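Local structure of protease LasA (Pseudomonas aeruginosa, 3IT7) at residues Ser16-Gly21 with Phe172-Asn177; Thr48-Ala53 with Leu99-Gly104; Cys65-Thr70 with Ile85-Gly90; Asn78-Asp83 with His120-Leu125. The protein cuts the pentaglycine cross-links of staphylococcal peptidoglycan and nicks host elastin as a secreted zinc endopeptidase of the M23A family, preferring to cut after Gly-Gly, before Gly or Ala. All coordinates share one frame; numbering follows the deposited sequence.

Contacts 1 to 4 reach one curled antiparallel sheet of this M23 peptidase chain. Contact 1 spans nearly the whole chain, and the segments of the others fall between its two ends; contacts 2 and 4 alternate along the sequence, as do 3 and 4. Contact 4 carries the zinc ligand His122 and two histidines inferred to be in the active site, His81 and His120. Its centre is about 9 Å from that of contact 2 and 11 Å from that of contact 3. Strand 75-83 pairs with strands 98-102 and 66-70 of those contacts and sets His81 beside the zinc-binding strand 121-127. The centres of contacts 1 and 3 are about 23 Å apart, yet Trp17 packs against contact 2.

Contact 1: Ser16-Gly21 with Phe172-Asn177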
loop_
_atom_site.group_PDB
_atom_site.type_symbol
_atom_site.label_atom_id
_atom_site.label_comp_id
_atom_site.label_asym_id
_atom_site.label_seq_id
_atom_site.Cartn_x
_atom_site.Cartn_y
_atom_site.Cartn_z
ATOM N N SER A 16 11.453 -1.445 -6.441
ATOM C CA SER A 16 10.326 -1.469 -7.379
ATOM C C SER A 16 9.443 -2.705 -7.205
ATOM O O SER A 16 9.928 -3.838 -7.325
ATOM C CB SER A 16 10.843 -1.425 -8.824
ATOM O OG SER A 16 11.649 -0.283 -9.042
ATOM N N TRP A 17 8.152 -2.479 -6.945
ATOM C CA TRP A 17 7.159 -3.554 -6.861
ATOM C C TRP A 17 6.066 -3.318 -7.899
ATOM O O TRP A 17 5.911 -2.198 -8.406
ATOM C CB TRP A 17 6.517 -3.612 -5.466
ATOM C CG TRP A 17 7.383 -4.126 -4.340
ATOM C CD1 TRP A 17 8.720 -4.439 -4.383
ATOM C CD2 TRP A 17 6.968 -4.337 -2.986
ATOM N NE1 TRP A 17 9.151 -4.858 -3.140
ATOM C CE2 TRP A 17 8.097 -4.798 -2.265
ATOM C CE3 TRP A 17 5.747 -4.192 -2.312
ATOM C CZ2 TRP A 17 8.042 -5.107 -0.901
ATOM C CZ3 TRP A 17 5.691 -4.502 -0.948
ATOM C CH2 TRP A 17 6.836 -4.952 -0.261
ATOM N N GLN A 18 5.311 -4.373 -8.198
ATOM C CA GLN A 18 4.220 -4.321 -9.168
ATOM C C GLN A 18 2.869 -4.115 -8.481
ATOM O O GLN A 18 2.448 -4.961 -7.693
ATOM C CB GLN A 18 4.157 -5.617 -9.969
ATOM C CG GLN A 18 5.434 -6.030 -10.686
ATOM C CD GLN A 18 5.251 -7.348 -11.430
ATOM O OE1 GLN A 18 4.124 -7.756 -11.715
ATOM N NE2 GLN A 18 6.349 -8.025 -11.724
ATOM N N PRO A 19 2.182 -2.998 -8.785
ATOM C CA PRO A 19 0.842 -2.780 -8.235
ATOM C C PRO A 19 -0.239 -3.455 -9.079
ATOM O O PRO A 19 -0.053 -3.638 -10.282
ATOM C CB PRO A 19 0.681 -1.261 -8.311
ATOM C CG PRO A 19 1.508 -0.868 -9.498
ATOM C CD PRO A 19 2.686 -1.809 -9.504
ATOM N N ASN A 20 -1.353 -3.836 -8.458
ATOM C CA ASN A 20 -2.529 -4.215 -9.243
ATOM C C ASN A 20 -3.562 -3.078 -9.248
ATOM O O ASN A 20 -3.287 -1.990 -8.733
ATOM C CB ASN A 20 -3.108 -5.579 -8.803
ATOM C CG ASN A 20 -3.850 -5.511 -7.482
ATOM O OD1 ASN A 20 -3.856 -4.478 -6.821
ATOM N ND2 ASN A 20 -4.481 -6.624 -7.090
ATOM N N GLY A 21 -4.735 -3.325 -9.826
ATOM C CA GLY A 21 -5.768 -2.292 -9.957
ATOM C C GLY A 21 -6.398 -1.873 -8.639
ATOM O O GLY A 21 -6.574 -2.700 -7.736
ATOM N N PHE A 172 0.885 -4.260 -12.825
ATOM C CA PHE A 172 1.692 -5.465 -13.070
ATOM C C PHE A 172 3.001 -5.189 -13.813
ATOM O O PHE A 172 3.486 -6.016 -14.590
ATOM C CB PHE A 172 0.858 -6.564 -13.742
ATOM C CG PHE A 172 -0.287 -7.058 -12.886
ATOM C CD1 PHE A 172 -1.600 -6.818 -13.253
ATOM C CD2 PHE A 172 -0.038 -7.748 -11.702
ATOM C CE1 PHE A 172 -2.659 -7.269 -12.461
ATOM C CE2 PHE A 172 -1.089 -8.206 -10.896
ATOM C CZ PHE A 172 -2.402 -7.971 -11.282
ATOM N N ARG A 173 3.550 -4.007 -13.563
ATOM C CA ARG A 173 4.874 -3.631 -14.027
ATOM C C ARG A 173 5.586 -2.968 -12.861
ATOM O O ARG A 173 4.946 -2.257 -12.073
ATOM C CB ARG A 173 4.773 -2.661 -15.199
ATOM C CG ARG A 173 4.189 -3.270 -16.466
ATOM C CD ARG A 173 3.703 -2.178 -17.369
ATOM N NE ARG A 173 3.146 -2.686 -18.622
ATOM C CZ ARG A 173 2.799 -1.904 -19.640
ATOM N NH1 ARG A 173 2.959 -0.589 -19.555
ATOM N NH2 ARG A 173 2.311 -2.437 -20.752
ATOM N N PRO A 174 6.911 -3.184 -12.739
ATOM C CA PRO A 174 7.644 -2.598 -11.611
ATOM C C PRO A 174 7.423 -1.090 -11.502
ATOM O O PRO A 174 7.458 -0.385 -12.503
ATOM C CB PRO A 174 9.111 -2.903 -11.949
ATOM C CG PRO A 174 9.048 -4.130 -12.790
ATOM C CD PRO A 174 7.811 -3.937 -13.636
ATOM N N LEU A 175 7.180 -0.617 -10.288
ATOM C CA LEU A 175 7.015 0.803 -10.025
ATOM C C LEU A 175 8.088 1.250 -9.031
ATOM O O LEU A 175 8.067 0.857 -7.860
ATOM C CB LEU A 175 5.610 1.079 -9.482
ATOM C CG LEU A 175 5.206 2.526 -9.171
ATOM C CD1 LEU A 175 5.063 3.350 -10.448
ATOM C CD2 LEU A 175 3.905 2.528 -8.395
ATOM N N TYR A 176 9.032 2.058 -9.513
ATOM C CA TYR A 176 10.163 2.526 -8.701
ATOM C C TYR A 176 9.744 3.531 -7.617
ATOM O O TYR A 176 8.957 4.440 -7.881
ATOM C CB TYR A 176 11.238 3.148 -9.601
ATOM C CG TYR A 176 12.461 3.623 -8.841
ATOM C CD1 TYR A 176 12.602 4.962 -8.470
ATOM C CD2 TYR A 176 13.464 2.727 -8.476
ATOM C CE1 TYR A 176 13.720 5.394 -7.758
ATOM C CE2 TYR A 176 14.580 3.146 -7.775
ATOM C CZ TYR A 176 14.704 4.477 -7.421
ATOM O OH TYR A 176 15.811 4.877 -6.721
ATOM N N ASN A 177 10.294 3.371 -6.413
ATOM C CA ASN A 177 9.999 4.261 -5.290
ATOM C C ASN A 177 11.150 5.227 -4.956
ATOM O O ASN A 177 12.143 4.823 -4.343
ATOM C CB ASN A 177 9.618 3.457 -4.042
ATOM C CG ASN A 177 9.219 4.346 -2.876
ATOM O OD1 ASN A 177 8.848 5.500 -3.065
ATOM N ND2 ASN A 177 9.304 3.815 -1.663
#
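Strand 16-19 and the segment 172-177 run antiparallel, with Ser16 opposite Tyr176 in a non-hydrogen-bonded pair and Trp17 opposite Leu175 in a hydrogen-bonded one. This short antiparallel pairing ties the C-terminal part of the chain to an N-terminal strand of the main antiparallel sheet. Leu175 N gives Trp17 O a bond of 2.8 Å, arriving from above the carbonyl plane, whereas the return bond from Trp17 N to Leu175 O is weak. Farther along, Phe172 N donates a nearly straight bond (169° at the hydrogen) to Pro19 O, 2.8 Å away.

On the side chains, Ser16 OG leans over the backbone of Tyr176, 3.2 Å from its CA, and also meets the edge of the Tyr176 ring. Gln18 lays its extended chain along the backbone of 172-174, CG against Pro174 N. Pro19 and Leu175 lie roughly perpendicular to each other, CD to CB 4.1 Å, and both also touch Phe160 of strand 159-162. The chi1 of Asn20, 74°, leads its amide away from 172-177 to the zinc ligand Asp36, whose backbone N is bound by Asn20 OD1, and Asn20 CB stays behind against Phe172 CZ at 3.5 Å.

Contact 2: Thr48-Ala53 with Leu99-Gly104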
loop_
_atom_site.group_PDB
_atom_site.type_symbol
_atom_site.label_atom_id
_atom_site.label_comp_id
_atom_site.label_asym_id
_atom_site.label_seq_id
_atom_site.Cartn_x
_atom_site.Cartn_y
_atom_site.Cartn_z
ATOM N N THR A 48 9.380 -13.185 -0.024
ATOM C CA THR A 48 8.629 -11.932 0.027
ATOM C C THR A 48 9.531 -10.820 0.553
ATOM O O THR A 48 10.655 -11.084 0.990
ATOM C CB THR A 48 7.380 -12.050 0.907
ATOM O OG1 THR A 48 7.775 -12.299 2.262
ATOM C CG2 THR A 48 6.465 -13.184 0.414
ATOM N N TYR A 49 9.036 -9.583 0.520
ATOM C CA TYR A 49 9.902 -8.425 0.753
ATOM C C TYR A 49 9.312 -7.366 1.684
ATOM O O TYR A 49 8.133 -7.433 2.055
ATOM C CB TYR A 49 10.335 -7.841 -0.594
ATOM C CG TYR A 49 11.091 -8.863 -1.405
ATOM C CD1 TYR A 49 12.432 -9.125 -1.136
ATOM C CD2 TYR A 49 10.453 -9.607 -2.403
ATOM C CE1 TYR A 49 13.134 -10.078 -1.859
ATOM C CE2 TYR A 49 11.150 -10.574 -3.135
ATOM C CZ TYR A 49 12.490 -10.794 -2.857
ATOM O OH TYR A 49 13.194 -11.739 -3.559
ATOM N N SER A 50 10.149 -6.394 2.034
ATOM C CA SER A 50 9.885 -5.453 3.122
ATOM C C SER A 50 8.815 -4.425 2.814
ATOM O O SER A 50 8.908 -3.702 1.825
ATOM C CB SER A 50 11.172 -4.725 3.509
ATOM O OG SER A 50 12.171 -5.647 3.883
ATOM N N VAL A 51 7.809 -4.365 3.680
ATOM C CA VAL A 51 6.776 -3.340 3.618
ATOM C C VAL A 51 7.195 -2.210 4.546
ATOM O O VAL A 51 7.662 -2.463 5.658
ATOM C CB VAL A 51 5.395 -3.908 4.064
ATOM C CG1 VAL A 51 4.326 -2.805 4.135
ATOM C CG2 VAL A 51 4.944 -5.025 3.132
ATOM N N VAL A 52 7.059 -0.966 4.089
ATOM C CA VAL A 52 7.400 0.189 4.926
ATOM C C VAL A 52 6.238 1.174 5.054
ATOM O O VAL A 52 5.325 1.190 4.221
ATOM C CB VAL A 52 8.680 0.937 4.422
ATOM C CG1 VAL A 52 9.876 -0.023 4.297
ATOM C CG2 VAL A 52 8.419 1.638 3.104
ATOM N N ALA A 53 6.288 1.991 6.108
ATOM C CA ALA A 53 5.331 3.068 6.316
ATOM C C ALA A 53 5.362 4.034 5.137
ATOM O O ALA A 53 6.439 4.441 4.685
ATOM C CB ALA A 53 5.645 3.813 7.623
ATOM N N LEU A 99 7.882 -1.961 8.456
ATOM C CA LEU A 99 6.789 -2.440 9.300
ATOM C C LEU A 99 6.827 -3.962 9.430
ATOM O O LEU A 99 6.381 -4.516 10.433
ATOM C CB LEU A 99 5.428 -1.997 8.732
ATOM C CG LEU A 99 5.156 -0.497 8.526
ATOM C CD1 LEU A 99 3.799 -0.292 7.879
ATOM C CD2 LEU A 99 5.241 0.290 9.836
ATOM N N GLY A 100 7.356 -4.624 8.402
ATOM C CA GLY A 100 7.432 -6.081 8.337
ATOM C C GLY A 100 7.576 -6.467 6.876
ATOM O O GLY A 100 8.129 -5.698 6.085
ATOM N N VAL A 101 7.084 -7.654 6.519
ATOM C CA VAL A 101 7.051 -8.101 5.121
ATOM C C VAL A 101 5.604 -8.442 4.762
ATOM O O VAL A 101 4.757 -8.522 5.654
ATOM C CB VAL A 101 7.959 -9.343 4.861
ATOM C CG1 VAL A 101 9.457 -9.011 5.084
ATOM C CG2 VAL A 101 7.526 -10.551 5.705
ATOM N N TYR A 102 5.307 -8.635 3.475
ATOM C CA TYR A 102 4.031 -9.250 3.136
ATOM C C TYR A 102 4.187 -10.762 3.254
ATOM O O TYR A 102 5.263 -11.311 2.995
ATOM C CB TYR A 102 3.469 -8.790 1.779
ATOM C CG TYR A 102 4.352 -8.994 0.567
ATOM C CD1 TYR A 102 4.297 -10.175 -0.179
ATOM C CD2 TYR A 102 5.212 -7.979 0.133
ATOM C CE1 TYR A 102 5.101 -10.348 -1.320
ATOM C CE2 TYR A 102 6.016 -8.143 -0.993
ATOM C CZ TYR A 102 5.957 -9.323 -1.719
ATOM O OH TYR A 102 6.760 -9.468 -2.833
ATOM N N ALA A 103 3.122 -11.429 3.681
ATOM C CA ALA A 103 3.204 -12.844 4.056
ATOM C C ALA A 103 3.416 -13.776 2.863
ATOM O O ALA A 103 2.830 -13.575 1.795
ATOM C CB ALA A 103 1.973 -13.241 4.826
ATOM N N GLY A 104 4.253 -14.794 3.062
ATOM C CA GLY A 104 4.606 -15.742 2.007
ATOM C C GLY A 104 3.743 -16.991 1.895
ATOM O O GLY A 104 3.896 -17.765 0.950
#
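A classic β-bulge marks this antiparallel pairing of strands 50-52 and 98-102 in the M23 peptidase sheet: Leu99 and Gly100 both face Val51. Val51 N donates to Gly100 O at 2.8 Å, and Val51 O takes Leu99 N at 2.9 Å in a nearly straight bond (174° at the hydrogen). Beyond the bulge, Tyr102 N reaches Tyr49 O only weakly.

At the Thr48 end side chains join in. With chi1 at 64°, Thr48 OG1 sits between its own N and carbonyl carbon and donates to Tyr102 O, 2.8 Å away and almost in line with the C=O. The backbone puts Thr48 CB over one face of the Tyr102 ring, a CH-π contact 3.9 Å from the centroid, and the same chi1 sets CG2 against Gly104 CA at 3.5 Å. Val51 CG2 comes to the edge of that ring, while Tyr102 OH lies at the edge of the Tyr49 ring, in its plane. At the far end, Leu99 CG packs on Ala53 N.

Trp17 of strand 16-19 meets Tyr102 edge-to-face, and the Tyr102 hydroxyl bonds Tyr39 N. Val51 and Leu99 both lean on Tyr79 of strand 75-83, and Ala103 touches helix 106-109.

Contact 3: Cys65-Thr70 with Ile85-Gly90; sequences CQVRVT and IQVSNG
Val67 and Ile85 carry this contact, and the packing between them is close: Val67 CG2 and Ile85 CD1 are 3.4 Å apart, a tight approach for two methyls. The two side chains lie alongside, running opposite ways, so that Val67 CG2 also lies 3.8 Å from Ile85 CG2. Ile85 CG1 is anti to its carbonyl carbon (chi1 -65°), and the chain then runs on extended, which carries CD1 over the start of the strand to within 4.0 Å of Cys65 N and 4.1 Å of Gln66 N. Val67 uses both of its methyls. CG2, beside its own backbone N, takes Ile85, while CG1 faces Val87 CG2 at a looser 4.4 Å. No hydrogen bond joins the two segments; the contact is one of van der Waals packing.

Toward solvent the fit is looser. Ile85 is itself partly exposed, and from Ser88 on the loop makes no contact with the strand; Asn89 turns instead to strand 57-63, where its OD1 accepts from Val61 N. On the strand, Gln66 points away from the loop and its amide binds Glu112 and Asn78, while Cys65 is tied by a disulfide to Cys111.

Val59 and Val61 of strand 57-63 join the same apolar patch, Val59 touching Val67 and Val87, and Val61 touching Ile85. In this way the loop between strands 75-83 and 92-93 packs its Ile85 and Val87 on the Val67 face of the antiparallel M23 peptidase sheet.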
loop_
_atom_site.group_PDB
_atom_site.type_symbol
_atom_site.label_atom_id
_atom_site.label_comp_id
_atom_site.label_asym_id
_atom_site.label_seq_id
_atom_site.Cartn_x
_atom_site.Cartn_y
_atom_site.Cartn_z
ATOM N N CYS A 65 -1.148 -9.988 10.933
ATOM C CA CYS A 65 -1.127 -9.729 9.492
ATOM C C CYS A 65 -1.714 -8.374 9.073
ATOM O O CYS A 65 -1.890 -8.112 7.887
ATOM C CB CYS A 65 -1.779 -10.890 8.722
ATOM S SG CYS A 65 -3.537 -11.117 9.030
ATOM N N GLN A 66 -2.002 -7.514 10.051
ATOM C CA GLN A 66 -2.595 -6.206 9.779
ATOM C C GLN A 66 -2.047 -5.098 10.681
ATOM O O GLN A 66 -2.017 -5.249 11.909
ATOM C CB GLN A 66 -4.121 -6.259 9.869
ATOM C CG GLN A 66 -4.789 -5.009 9.299
ATOM C CD GLN A 66 -6.306 -5.031 9.360
ATOM O OE1 GLN A 66 -6.961 -4.146 8.811
ATOM N NE2 GLN A 66 -6.873 -6.040 10.020
ATOM N N VAL A 67 -1.633 -3.994 10.054
ATOM C CA VAL A 67 -1.069 -2.820 10.744
ATOM C C VAL A 67 -1.658 -1.520 10.187
ATOM O O VAL A 67 -1.868 -1.401 8.974
ATOM C CB VAL A 67 0.476 -2.761 10.584
ATOM C CG1 VAL A 67 1.043 -1.454 11.127
ATOM C CG2 VAL A 67 1.130 -3.920 11.290
ATOM N N ARG A 68 -1.913 -0.555 11.074
ATOM C CA ARG A 68 -2.362 0.779 10.683
ATOM C C ARG A 68 -1.348 1.833 11.148
ATOM O O ARG A 68 -0.770 1.707 12.235
ATOM C CB ARG A 68 -3.748 1.065 11.278
ATOM C CG ARG A 68 -4.353 2.436 10.928
ATOM C CD ARG A 68 -5.254 2.391 9.695
ATOM N NE ARG A 68 -6.350 1.435 9.862
ATOM C CZ ARG A 68 -7.557 1.722 10.351
ATOM N NH1 ARG A 68 -7.875 2.962 10.729
ATOM N NH2 ARG A 68 -8.458 0.755 10.455
ATOM N N VAL A 69 -1.125 2.856 10.319
ATOM C CA VAL A 69 -0.294 4.017 10.681
ATOM C C VAL A 69 -1.114 5.289 10.489
ATOM O O VAL A 69 -1.589 5.562 9.381
ATOM C CB VAL A 69 1.010 4.113 9.826
ATOM C CG1 VAL A 69 1.874 5.308 10.271
ATOM C CG2 VAL A 69 1.814 2.814 9.897
ATOM N N THR A 70 -1.275 6.059 11.564
ATOM C CA THR A 70 -2.166 7.218 11.572
ATOM C C THR A 70 -1.390 8.509 11.834
ATOM O O THR A 70 -0.740 8.654 12.870
ATOM C CB THR A 70 -3.298 7.072 12.631
ATOM O OG1 THR A 70 -4.044 5.872 12.392
ATOM C CG2 THR A 70 -4.264 8.277 12.600
ATOM N N ILE A 85 5.824 -8.681 11.666
ATOM C CA ILE A 85 5.606 -7.301 12.086
ATOM C C ILE A 85 6.640 -6.898 13.151
ATOM O O ILE A 85 6.787 -7.564 14.177
ATOM C CB ILE A 85 4.147 -7.073 12.561
ATOM C CG1 ILE A 85 3.178 -7.271 11.389
ATOM C CG2 ILE A 85 3.973 -5.675 13.166
ATOM C CD1 ILE A 85 1.702 -7.258 11.780
ATOM N N GLN A 86 7.373 -5.821 12.878
ATOM C CA GLN A 86 8.453 -5.394 13.776
ATOM C C GLN A 86 8.202 -4.052 14.459
ATOM O O GLN A 86 9.126 -3.426 14.974
ATOM C CB GLN A 86 9.790 -5.392 13.041
ATOM C CG GLN A 86 9.881 -4.423 11.880
ATOM C CD GLN A 86 11.219 -4.503 11.195
ATOM O OE1 GLN A 86 11.596 -5.556 10.683
ATOM N NE2 GLN A 86 11.947 -3.389 11.174
ATOM N N VAL A 87 6.942 -3.632 14.473
ATOM C CA VAL A 87 6.518 -2.428 15.173
ATOM C C VAL A 87 5.468 -2.783 16.230
ATOM O O VAL A 87 4.814 -3.824 16.123
ATOM C CB VAL A 87 5.952 -1.358 14.201
ATOM C CG1 VAL A 87 7.074 -0.717 13.370
ATOM C CG2 VAL A 87 4.852 -1.945 13.302
ATOM N N SER A 88 5.307 -1.910 17.229
ATOM C CA SER A 88 4.392 -2.130 18.358
ATOM C C SER A 88 3.310 -1.059 18.435
ATOM O O SER A 88 3.504 0.049 17.932
ATOM C CB SER A 88 5.174 -2.123 19.674
ATOM O OG SER A 88 6.265 -3.027 19.627
ATOM N N ASN A 89 2.186 -1.383 19.080
ATOM C CA ASN A 89 1.104 -0.418 19.308
ATOM C C ASN A 89 1.629 0.839 19.958
ATOM O O ASN A 89 2.307 0.773 20.987
ATOM C CB ASN A 89 0.003 -0.991 20.213
ATOM C CG ASN A 89 -0.825 -2.051 19.532
ATOM O OD1 ASN A 89 -1.351 -1.838 18.442
ATOM N ND2 ASN A 89 -0.961 -3.206 20.185
ATOM N N GLY A 90 1.314 1.979 19.354
ATOM C CA GLY A 90 1.714 3.266 19.893
ATOM C C GLY A 90 3.078 3.748 19.428
ATOM O O GLY A 90 3.453 4.877 19.730
#

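Contact 4: Asn78-Asp83 with His120-Leu125. With ZN (zinc ion), chain C; TLA (L(+)-tartaric acid), chain D.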
loop_
_atom_site.group_PDB
_atom_site.type_symbol
_atom_site.label_atom_id
_atom_site.label_comp_id
_atom_site.label_asym_id
_atom_site.label_seq_id
_atom_site.Cartn_x
_atom_site.Cartn_y
_atom_site.Cartn_z
ATOM N N ASN A 78 -3.428 1.656 5.864
ATOM C CA ASN A 78 -3.623 0.312 6.394
ATOM C C ASN A 78 -2.816 -0.669 5.544
ATOM O O ASN A 78 -2.719 -0.512 4.322
ATOM C CB ASN A 78 -5.116 -0.045 6.389
ATOM C CG ASN A 78 -5.461 -1.181 7.352
ATOM O OD1 ASN A 78 -5.510 -0.993 8.573
ATOM N ND2 ASN A 78 -5.724 -2.355 6.806
ATOM N N TYR A 79 -2.232 -1.662 6.209
ATOM C CA TYR A 79 -1.334 -2.639 5.598
ATOM C C TYR A 79 -1.821 -4.026 5.990
ATOM O O TYR A 79 -1.851 -4.363 7.175
ATOM C CB TYR A 79 0.106 -2.407 6.096
ATOM C CG TYR A 79 0.573 -0.972 5.923
ATOM C CD1 TYR A 79 0.157 0.032 6.805
ATOM C CD2 TYR A 79 1.418 -0.614 4.870
ATOM C CE1 TYR A 79 0.561 1.352 6.648
ATOM C CE2 TYR A 79 1.839 0.716 4.701
ATOM C CZ TYR A 79 1.404 1.688 5.596
ATOM O OH TYR A 79 1.794 2.992 5.437
ATOM N N TYR A 80 -2.205 -4.832 5.001
ATOM C CA TYR A 80 -2.838 -6.125 5.261
ATOM C C TYR A 80 -2.176 -7.284 4.493
ATOM O O TYR A 80 -1.558 -7.073 3.441
ATOM C CB TYR A 80 -4.343 -6.005 4.962
ATOM C CG TYR A 80 -5.184 -7.238 5.204
ATOM C CD1 TYR A 80 -5.210 -7.863 6.454
ATOM C CD2 TYR A 80 -5.988 -7.760 4.185
ATOM C CE1 TYR A 80 -5.994 -8.989 6.675
ATOM C CE2 TYR A 80 -6.784 -8.893 4.400
ATOM C CZ TYR A 80 -6.778 -9.500 5.643
ATOM O OH TYR A 80 -7.563 -10.610 5.862
ATOM N N HIS A 81 -2.314 -8.500 5.028
ATOM C CA HIS A 81 -1.559 -9.690 4.579
ATOM C C HIS A 81 -0.069 -9.543 4.934
ATOM O O HIS A 81 0.809 -9.989 4.186
ATOM C CB HIS A 81 -1.693 -9.964 3.067
ATOM C CG HIS A 81 -3.100 -10.118 2.580
ATOM N ND1 HIS A 81 -3.997 -10.998 3.146
ATOM C CD2 HIS A 81 -3.748 -9.533 1.544
ATOM C CE1 HIS A 81 -5.142 -10.939 2.486
ATOM N NE2 HIS A 81 -5.017 -10.055 1.511
ATOM N N MET A 82 0.188 -8.896 6.067
ATOM C CA MET A 82 1.534 -8.714 6.618
ATOM C C MET A 82 2.037 -9.976 7.325
ATOM O O MET A 82 1.248 -10.848 7.687
ATOM C CB MET A 82 1.514 -7.584 7.650
ATOM C CG MET A 82 1.179 -6.201 7.090
ATOM S SD MET A 82 2.499 -5.531 6.055
ATOM C CE MET A 82 3.791 -5.310 7.281
ATOM N N ASP A 83 3.351 -10.046 7.524
ATOM C CA ASP A 83 3.974 -11.024 8.415
ATOM C C ASP A 83 5.231 -10.373 9.002
ATOM O O ASP A 83 5.653 -9.294 8.557
ATOM C CB ASP A 83 4.302 -12.324 7.653
ATOM C CG ASP A 83 4.681 -13.496 8.575
ATOM O OD1 ASP A 83 4.603 -13.376 9.819
ATOM O OD2 ASP A 83 5.063 -14.558 8.037
ATOM N N HIS A 120 1.177 -10.923 -1.466
ATOM C CA HIS A 120 1.128 -9.500 -1.800
ATOM C C HIS A 120 0.734 -8.675 -0.576
ATOM O O HIS A 120 0.149 -9.201 0.376
ATOM C CB HIS A 120 0.121 -9.232 -2.926
ATOM C CG HIS A 120 -1.301 -9.469 -2.527
ATOM N ND1 HIS A 120 -1.896 -10.712 -2.596
ATOM C CD2 HIS A 120 -2.251 -8.623 -2.057
ATOM C CE1 HIS A 120 -3.146 -10.622 -2.181
ATOM N NE2 HIS A 120 -3.385 -9.368 -1.843
ATOM N N LEU A 121 1.048 -7.382 -0.624
ATOM C CA LEU A 121 0.556 -6.411 0.347
ATOM C C LEU A 121 -0.789 -5.852 -0.134
ATOM O O LEU A 121 -0.940 -5.537 -1.313
ATOM C CB LEU A 121 1.554 -5.262 0.492
ATOM C CG LEU A 121 1.097 -4.011 1.257
ATOM C CD1 LEU A 121 1.005 -4.287 2.778
ATOM C CD2 LEU A 121 2.044 -2.841 0.973
ATOM N N HIS A 122 -1.752 -5.745 0.779
ATOM C CA HIS A 122 -2.999 -5.017 0.537
ATOM C C HIS A 122 -2.887 -3.691 1.280
ATOM O O HIS A 122 -2.797 -3.660 2.518
ATOM C CB HIS A 122 -4.213 -5.846 0.996
ATOM C CG HIS A 122 -5.515 -5.102 0.991
ATOM N ND1 HIS A 122 -6.341 -5.037 -0.113
ATOM C CD2 HIS A 122 -6.155 -4.428 1.977
ATOM C CE1 HIS A 122 -7.420 -4.335 0.188
ATOM N NE2 HIS A 122 -7.331 -3.953 1.449
ATOM N N PHE A 123 -2.868 -2.605 0.509
ATOM C CA PHE A 123 -2.536 -1.268 1.009
ATOM C C PHE A 123 -3.730 -0.346 0.803
ATOM O O PHE A 123 -4.290 -0.303 -0.296
ATOM C CB PHE A 123 -1.296 -0.743 0.249
ATOM C CG PHE A 123 -0.904 0.679 0.582
ATOM C CD1 PHE A 123 -0.314 0.995 1.808
ATOM C CD2 PHE A 123 -1.068 1.695 -0.358
ATOM C CE1 PHE A 123 0.074 2.313 2.104
ATOM C CE2 PHE A 123 -0.678 3.017 -0.069
ATOM C CZ PHE A 123 -0.111 3.319 1.170
ATOM N N SER A 124 -4.111 0.396 1.848
ATOM C CA SER A 124 -5.317 1.231 1.812
ATOM C C SER A 124 -5.102 2.641 2.359
ATOM O O SER A 124 -4.287 2.850 3.266
ATOM C CB SER A 124 -6.446 0.570 2.607
ATOM O OG SER A 124 -6.705 -0.744 2.162
ATOM N N LEU A 125 -5.858 3.597 1.815
ATOM C CA LEU A 125 -5.852 4.986 2.289
ATOM C C LEU A 125 -7.096 5.282 3.132
ATOM O O LEU A 125 -8.222 4.887 2.769
ATOM C CB LEU A 125 -5.775 5.962 1.106
ATOM C CG LEU A 125 -5.674 7.467 1.396
ATOM C CD1 LEU A 125 -4.358 7.799 2.103
ATOM C CD2 LEU A 125 -5.812 8.296 0.116
HETATM ZN ZN ZN C . -6.240 -5.661 -1.993
HETATM O O1 TLA D . -7.522 -7.312 -2.071
HETATM O O11 TLA D . -5.669 -7.977 -1.117
HETATM C C1 TLA D . -6.754 -8.219 -1.694
HETATM C C2 TLA D . -7.167 -9.646 -1.954
HETATM O O2 TLA D . -6.278 -10.572 -1.319
HETATM C C3 TLA D . -7.158 -9.934 -3.453
HETATM O O3 TLA D . -5.836 -9.741 -3.981
HETATM C C4 TLA D . -7.601 -11.354 -3.659
HETATM O O4 TLA D . -8.764 -11.662 -3.303
HETATM O O41 TLA D . -6.790 -12.167 -4.169
HETATM O O HOH W 1 -5.067 -2.386 4.064
#
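Strands 78-80 and 121-125 pair antiparallel at the zinc site of the M23 peptidase fold, Tyr80 facing His122 and Asn78 facing Ser124. Four backbone hydrogen bonds join them, two in each pair, with Tyr80 N to His122 O the shortest at 2.8 Å. A water takes a hydrogen from Asn78 ND2, gives one to His122 O and also bonds Ser124 OG, while Asn78 OD1 binds Arg68 NE.

Apolar contacts lie on the face of Tyr79 and Phe123. These rings point the same way, their planes 57° apart, and Tyr79 CE2 comes 3.5 Å from Phe123 CE1. Leu121 CD1 adds to this patch, touching Tyr79 CB and Met82 SD.

Metal and ligand bonds gather on the other face. His122, its CG anti to the backbone N (chi1 171°), reaches the zinc ion with ND1 at 2.0 Å. His23 and Asp36 complete the protein ligands, Asn25 holds His122 NE2, and a tartrate, probably from the crystallisation liquor, chelates the metal through O1 and, at longer range, O11.

His81 and His120, inferred to be the proton donor/acceptor pair, flank that tartrate with their rings at 70°. Second-shell carbonyls orient them: Ala109 O binds His81 ND1, and Gly118 O binds His120 ND1. His81 NE2 is 3.1 Å from tartrate O2, and His120 NE2 donates to tartrate O11 at 2.8 Å, with O11 in the plane of the imidazole.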